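Local coordinates for BF1531-like N-terminal domain-containing protein (Bacteroides fragilis, PDB 3SLR) that binds magnesium through a HAD-type phosphatase domain and is probably a hydrolase acting on ester bonds, though its substrate is unknown, at residues 286-289 with 290-293; 227-231 with 232-236. All coordinates share one frame; numbering follows the deposited sequence.

Overall arrangement
Both contacts are local, each made within one continuous run of chain, and both belong to the magnesium-binding, HAD-like domain built round the four-stranded parallel sheet. Contact 2 (227-236) is buried: it is the loop that leaves strand 224-227, where the carboxylate of Asp228, the carbonyl of Asp230 and several waters bind two magnesium ions. Contact 1 (286-293) is the last turns of helix 283-292, one side buried and the other carrying charged residues at the surface, with helical backbone bonds and one long salt bridge. The two meet through apolar groups: Ala286 and Phe290 pack on Leu229, Phe290 also on Ile233, and Pro289 on Trp234. Their centres lie about 13 Å apart.

Contact 1: 286-289 with 290-293; sequences AKEP and FERN
The ring of Phe290 turns an edge to the preceding helical turn, where two backbone carbonyl oxygens, Ala286 O and Lys287 O, lie near its plane. Its CD1 comes within 3.5 Å of Ala286 O, a buried oxygen with no polar partner in the model. The helix is kinked at Pro289, which has no N-H to bond to the turn before. With CG beside the backbone N (chi1 -67°), the ring is carried back along the helix to that place beside the carbonyls. The other flat groups are on the outer side: the carboxylate of Glu288 and the guanidinium of Arg292, four residues on, run alongside each other with their planes 53° apart. Their salt bridge is long, 3.4 Å from Glu288 OE2 to Arg292 NH1, and the arginine reaches it by bending at chi2 and chi3. Glu291 extends beside Lys287, its CG 3.3 Å from Lys287 O. From Glu291 on, the backbone bonds are regular: Glu291 N donates to Lys287 O at 3.1 Å, Arg292 N to Glu288 O at 2.7 Å, and Asn293 N closes the last turn on Pro289 O at 3.0 Å. Asn293, the first residue to leave helical angles, suits a helix end, since its amide bonds to Glu295 N and Trp243 O. Within the beta-alpha-beta unit of strand 274-280, helix 283-292 and strand 305-309, Ala286 and Phe290 face Phe306, an edge-to-face partner of the Phe290 ring.

Contact 2: 227-231 with 232-236; sequences LDLDN and TIWGG. With MG (magnesium ion), chain B; MG (magnesium ion), chain C.
Thr232 OG1 donates to the anti lone pair of Asp228 OD2, 2.8 Å away, a second-shell bond that steadies the carboxylate holding both magnesium ions; the hydroxyl also meets Asp336 N. Asp228 OD2 binds the chain B ion at 2.2 Å and OD1 the chain C ion at 2.4 Å, while water 3 bridges the two metals. The backbone O of Asp230 is a further ligand of the chain B ion, and Asp336 contributes from another loop. The spacing of Asp228, Asp230 and Thr232 matches the DxDx(T/V) motif of HAD phosphatases. The Asp230 carboxylate does not bind a metal directly: OD2 accepts from water 1, a ligand of the chain C ion, and OD1 takes the indole N-H of Trp234 almost in the ring plane, 2.8 Å from NE1, as well as Val238 N. The turn itself closes on Leu229 O, which accepts from both Thr232 N and Ile233 N, the latter on a lone pair in the carbonyl plane. Asn231, at left-handed backbone angles, receives Gly236 N on OD1 at 2.7 Å. Beneath the polar layer, Leu229 CD2 packs 3.5 Å from Ile233 CD1, and Leu229 CB lies against Trp234 CZ2. Leu229, Ile233 and Trp234 pack against helix 283-292, while Leu227 joins strand 274-280 and Ile233 reaches helix 255-270.

Contact 1: 286-289 with 290-293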
ATOM      1  N   ALA A 286     -32.116   1.757   8.769  1.00 18.12           N
ATOM      2  CA  ALA A 286     -30.716   1.822   8.389  1.00 18.71           C
ATOM      3  C   ALA A 286     -30.426   3.065   7.571  1.00 18.20           C
ATOM      4  O   ALA A 286     -29.342   3.627   7.668  1.00 18.52           O
ATOM      5  CB  ALA A 286     -30.315   0.566   7.600  1.00 17.55           C
ATOM      6  N   LYS A 287     -31.388   3.487   6.755  1.00 18.08           N
ATOM      7  CA  LYS A 287     -31.212   4.675   5.914  1.00 18.57           C
ATOM      8  C   LYS A 287     -31.446   5.984   6.671  1.00 20.81           C
ATOM      9  O   LYS A 287     -30.980   7.039   6.249  1.00 21.68           O
ATOM     10  CB  LYS A 287     -32.145   4.632   4.706  1.00 19.19           C
ATOM     11  CG  LYS A 287     -31.733   3.615   3.644  1.00 18.08           C
ATOM     12  CD  LYS A 287     -32.744   3.544   2.503  1.00 22.23           C
ATOM     13  CE  LYS A 287     -32.164   2.743   1.330  1.00 27.88           C
ATOM     14  NZ  LYS A 287     -33.021   2.788   0.108  1.00 32.89           N
ATOM     15  N   GLU A 288     -32.179   5.914   7.774  1.00 21.37           N
ATOM     16  CA  GLU A 288     -32.579   7.134   8.478  1.00 21.20           C
ATOM     17  C   GLU A 288     -31.426   8.059   8.891  1.00 19.75           C
ATOM     18  O   GLU A 288     -31.518   9.266   8.688  1.00 21.71           O
ATOM     19  CB  GLU A 288     -33.480   6.815   9.670  1.00 21.96           C
ATOM     20  CG  GLU A 288     -34.886   7.376   9.511  1.00 30.59           C
ATOM     21  CD  GLU A 288     -35.724   7.204  10.757  1.00 32.27           C
ATOM     22  OE1 GLU A 288     -35.534   6.188  11.466  1.00 29.56           O
ATOM     23  OE2 GLU A 288     -36.562   8.091  11.032  1.00 33.80           O
ATOM     24  N   PRO A 289     -30.335   7.505   9.453  1.00 18.47           N
ATOM     25  CA  PRO A 289     -29.236   8.403   9.830  1.00 19.83           C
ATOM     26  C   PRO A 289     -28.632   9.121   8.627  1.00 20.93           C
ATOM     27  O   PRO A 289     -28.307  10.297   8.743  1.00 18.00           O
ATOM     28  CB  PRO A 289     -28.210   7.465  10.472  1.00 18.23           C
ATOM     29  CG  PRO A 289     -28.991   6.286  10.919  1.00 22.30           C
ATOM     30  CD  PRO A 289     -30.089   6.121   9.893  1.00 18.31           C
ATOM     31  N   PHE A 290     -28.487   8.430   7.493  1.00 19.95           N
ATOM     32  CA  PHE A 290     -28.006   9.078   6.277  1.00 18.46           C
ATOM     33  C   PHE A 290     -28.904  10.244   5.911  1.00 18.55           C
ATOM     34  O   PHE A 290     -28.430  11.301   5.493  1.00 24.25           O
ATOM     35  CB  PHE A 290     -27.960   8.090   5.099  1.00 18.81           C
ATOM     36  CG  PHE A 290     -26.938   6.999   5.255  1.00 21.13           C
ATOM     37  CD1 PHE A 290     -27.242   5.837   5.951  1.00 18.54           C
ATOM     38  CD2 PHE A 290     -25.671   7.129   4.698  1.00 19.34           C
ATOM     39  CE1 PHE A 290     -26.302   4.826   6.096  1.00 17.69           C
ATOM     40  CE2 PHE A 290     -24.726   6.118   4.829  1.00 21.67           C
ATOM     41  CZ  PHE A 290     -25.039   4.963   5.536  1.00 17.67           C
ATOM     42  N   GLU A 291     -30.207  10.037   6.071  1.00 21.38           N
ATOM     43  CA  GLU A 291     -31.210  11.017   5.666  1.00 23.31           C
ATOM     44  C   GLU A 291     -31.418  12.150   6.677  1.00 23.59           C
ATOM     45  O   GLU A 291     -31.639  13.289   6.274  1.00 26.53           O
ATOM     46  CB  GLU A 291     -32.555  10.324   5.413  1.00 25.42           C
ATOM     47  CG  GLU A 291     -32.512   9.214   4.364  1.00 25.36           C
ATOM     48  CD  GLU A 291     -33.783   8.373   4.349  1.00 34.44           C
ATOM     49  OE1 GLU A 291     -34.443   8.258   5.407  1.00 34.83           O
ATOM     50  OE2 GLU A 291     -34.121   7.817   3.281  1.00 36.32           O
ATOM     51  N   ARG A 292     -31.348  11.839   7.972  1.00 21.24           N
ATOM     52  CA  ARG A 292     -31.809  12.780   9.014  1.00 20.92           C
ATOM     53  C   ARG A 292     -30.697  13.361   9.895  1.00 21.96           C
ATOM     54  O   ARG A 292     -30.847  14.456  10.440  1.00 22.89           O
ATOM     55  CB  ARG A 292     -32.826  12.113   9.951  1.00 22.89           C
ATOM     56  CG  ARG A 292     -33.985  11.359   9.289  1.00 29.63           C
ATOM     57  CD  ARG A 292     -35.188  12.242   8.963  1.00 34.24           C
ATOM     58  NE  ARG A 292     -35.705  13.007  10.105  1.00 33.67           N
ATOM     59  CZ  ARG A 292     -36.655  12.592  10.944  1.00 31.72           C
ATOM     60  NH1 ARG A 292     -37.207  11.395  10.812  1.00 39.70           N
ATOM     61  NH2 ARG A 292     -37.052  13.382  11.934  1.00 37.33           N
ATOM     62  N   ASN A 293     -29.612  12.614  10.075  1.00 20.96           N
ATOM     63  CA  ASN A 293     -28.547  13.025  10.990  1.00 21.00           C
ATOM     64  C   ASN A 293     -27.474  13.864  10.289  1.00 20.62           C
ATOM     65  O   ASN A 293     -26.709  13.354   9.476  1.00 18.62           O
ATOM     66  CB  ASN A 293     -27.941  11.799  11.690  1.00 19.94           C
ATOM     67  CG  ASN A 293     -27.020  12.168  12.852  1.00 20.95           C
ATOM     68  OD1 ASN A 293     -26.285  13.151  12.790  1.00 20.57           O
ATOM     69  ND2 ASN A 293     -27.048  11.363  13.913  1.00 17.81           N
TER

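Contact 2: 227-231 with 232-236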
ATOM      1  N   LEU A 227     -19.756  -1.992   3.343  1.00 15.43           N
ATOM      2  CA  LEU A 227     -19.721  -1.580   4.742  1.00 16.76           C
ATOM      3  C   LEU A 227     -20.885  -2.123   5.558  1.00 13.67           C
ATOM      4  O   LEU A 227     -22.035  -2.015   5.160  1.00 15.62           O
ATOM      5  CB  LEU A 227     -19.764  -0.053   4.830  1.00 16.19           C
ATOM      6  CG  LEU A 227     -18.608   0.681   4.150  1.00 20.14           C
ATOM      7  CD1 LEU A 227     -18.957   2.153   3.933  1.00 21.37           C
ATOM      8  CD2 LEU A 227     -17.321   0.523   4.957  1.00 20.35           C
ATOM      9  N   ASP A 228     -20.580  -2.676   6.720  1.00 16.05           N
ATOM     10  CA  ASP A 228     -21.594  -2.847   7.744  1.00 16.95           C
ATOM     11  C   ASP A 228     -21.903  -1.447   8.310  1.00 17.20           C
ATOM     12  O   ASP A 228     -21.146  -0.510   8.082  1.00 16.15           O
ATOM     13  CB  ASP A 228     -21.066  -3.790   8.823  1.00 18.39           C
ATOM     14  CG  ASP A 228     -21.976  -3.868  10.021  1.00 19.72           C
ATOM     15  OD1 ASP A 228     -23.122  -4.343   9.861  1.00 19.56           O
ATOM     16  OD2 ASP A 228     -21.541  -3.457  11.115  1.00 20.65           O
ATOM     17  N   LEU A 229     -23.018  -1.290   9.015  1.00 14.21           N
ATOM     18  CA  LEU A 229     -23.361   0.013   9.586  1.00 17.99           C
ATOM     19  C   LEU A 229     -23.060   0.082  11.086  1.00 17.67           C
ATOM     20  O   LEU A 229     -22.132   0.774  11.510  1.00 17.04           O
ATOM     21  CB  LEU A 229     -24.831   0.358   9.306  1.00 17.37           C
ATOM     22  CG  LEU A 229     -25.234   0.551   7.837  1.00 17.82           C
ATOM     23  CD1 LEU A 229     -26.747   0.798   7.701  1.00 16.82           C
ATOM     24  CD2 LEU A 229     -24.436   1.679   7.173  1.00 14.86           C
ATOM     25  N   ASP A 230     -23.832  -0.638  11.893  1.00 18.85           N
ATOM     26  CA  ASP A 230     -23.713  -0.497  13.350  1.00 21.27           C
ATOM     27  C   ASP A 230     -22.311  -0.841  13.866  1.00 19.92           C
ATOM     28  O   ASP A 230     -21.813  -1.952  13.669  1.00 18.77           O
ATOM     29  CB  ASP A 230     -24.763  -1.341  14.080  1.00 21.58           C
ATOM     30  CG  ASP A 230     -26.182  -0.814  13.899  1.00 20.61           C
ATOM     31  OD1 ASP A 230     -26.404   0.426  13.860  1.00 18.77           O
ATOM     32  OD2 ASP A 230     -27.100  -1.657  13.820  1.00 21.72           O
ATOM     33  N   ASN A 231     -21.692   0.118  14.543  1.00 18.43           N
ATOM     34  CA  ASN A 231     -20.362  -0.060  15.108  1.00 17.74           C
ATOM     35  C   ASN A 231     -19.271  -0.260  14.058  1.00 17.02           C
ATOM     36  O   ASN A 231     -18.153  -0.644  14.379  1.00 17.12           O
ATOM     37  CB  ASN A 231     -20.351  -1.167  16.164  1.00 18.81           C
ATOM     38  CG  ASN A 231     -21.135  -0.775  17.407  1.00 24.82           C
ATOM     39  OD1 ASN A 231     -21.012   0.353  17.908  1.00 26.26           O
ATOM     40  ND2 ASN A 231     -21.961  -1.692  17.900  1.00 29.88           N
ATOM     41  N   THR A 232     -19.607   0.035  12.807  1.00 16.89           N
ATOM     42  CA  THR A 232     -18.619   0.037  11.736  1.00 17.25           C
ATOM     43  C   THR A 232     -18.423   1.457  11.218  1.00 17.60           C
ATOM     44  O   THR A 232     -17.305   1.988  11.293  1.00 16.02           O
ATOM     45  CB  THR A 232     -18.989  -0.969  10.602  1.00 14.60           C
ATOM     46  OG1 THR A 232     -18.997  -2.291  11.145  1.00 18.95           O
ATOM     47  CG2 THR A 232     -17.961  -0.929   9.484  1.00 14.35           C
ATOM     48  N   ILE A 233     -19.493   2.100  10.748  1.00 15.39           N
ATOM     49  CA  ILE A 233     -19.390   3.510  10.343  1.00 17.88           C
ATOM     50  C   ILE A 233     -19.970   4.518  11.354  1.00 17.30           C
ATOM     51  O   ILE A 233     -19.827   5.720  11.182  1.00 17.59           O
ATOM     52  CB  ILE A 233     -19.946   3.780   8.927  1.00 17.51           C
ATOM     53  CG1 ILE A 233     -21.480   3.663   8.896  1.00 15.91           C
ATOM     54  CG2 ILE A 233     -19.279   2.847   7.917  1.00 17.21           C
ATOM     55  CD1 ILE A 233     -22.111   4.311   7.674  1.00 18.65           C
ATOM     56  N   TRP A 234     -20.643   4.023  12.388  1.00 17.54           N
ATOM     57  CA  TRP A 234     -21.071   4.866  13.507  1.00 15.47           C
ATOM     58  C   TRP A 234     -21.060   4.014  14.765  1.00 17.95           C
ATOM     59  O   TRP A 234     -21.133   2.793  14.685  1.00 16.34           O
ATOM     60  CB  TRP A 234     -22.464   5.500  13.287  1.00 15.77           C
ATOM     61  CG  TRP A 234     -23.616   4.520  13.061  1.00 15.18           C
ATOM     62  CD1 TRP A 234     -24.041   3.531  13.910  1.00 17.04           C
ATOM     63  CD2 TRP A 234     -24.493   4.471  11.922  1.00 16.96           C
ATOM     64  NE1 TRP A 234     -25.116   2.860  13.356  1.00 13.83           N
ATOM     65  CE2 TRP A 234     -25.412   3.421  12.140  1.00 15.49           C
ATOM     66  CE3 TRP A 234     -24.581   5.205  10.731  1.00 19.48           C
ATOM     67  CZ2 TRP A 234     -26.406   3.089  11.210  1.00 16.56           C
ATOM     68  CZ3 TRP A 234     -25.569   4.880   9.815  1.00 18.15           C
ATOM     69  CH2 TRP A 234     -26.471   3.833  10.061  1.00 16.58           C
ATOM     70  N   GLY A 235     -20.938   4.647  15.924  1.00 16.29           N
ATOM     71  CA  GLY A 235     -20.984   3.906  17.170  1.00 17.66           C
ATOM     72  C   GLY A 235     -22.427   3.635  17.566  1.00 19.41           C
ATOM     73  O   GLY A 235     -23.302   4.463  17.347  1.00 20.02           O
ATOM     74  N   GLY A 236     -22.677   2.475  18.154  1.00 22.63           N
ATOM     75  CA  GLY A 236     -24.007   2.163  18.634  1.00 21.35           C
ATOM     76  C   GLY A 236     -24.822   1.356  17.652  1.00 23.48           C
ATOM     77  O   GLY A 236     -24.363   1.015  16.560  1.00 21.15           O
TER
HETATM   78 MG    MG B 388     -21.905  -4.201  13.176  1.00 25.95          MG
HETATM   79 MG    MG C 389     -25.007  -4.214  11.391  1.00 14.08          MG
HETATM   80  O   HOH W   1     -26.729  -4.333  12.884  1.00 30.75           O
HETATM   81  O   HOH W   2     -21.967  -4.963  15.516  1.00 27.51           O
HETATM   82  O   HOH W   3     -24.027  -4.746  13.335  1.00 26.19           O
HETATM   83  O   HOH W   4     -21.989  -6.425  12.346  1.00 26.31           O
HETATM   84  O   HOH W   5     -25.088  -6.207  10.469  1.00 23.17           O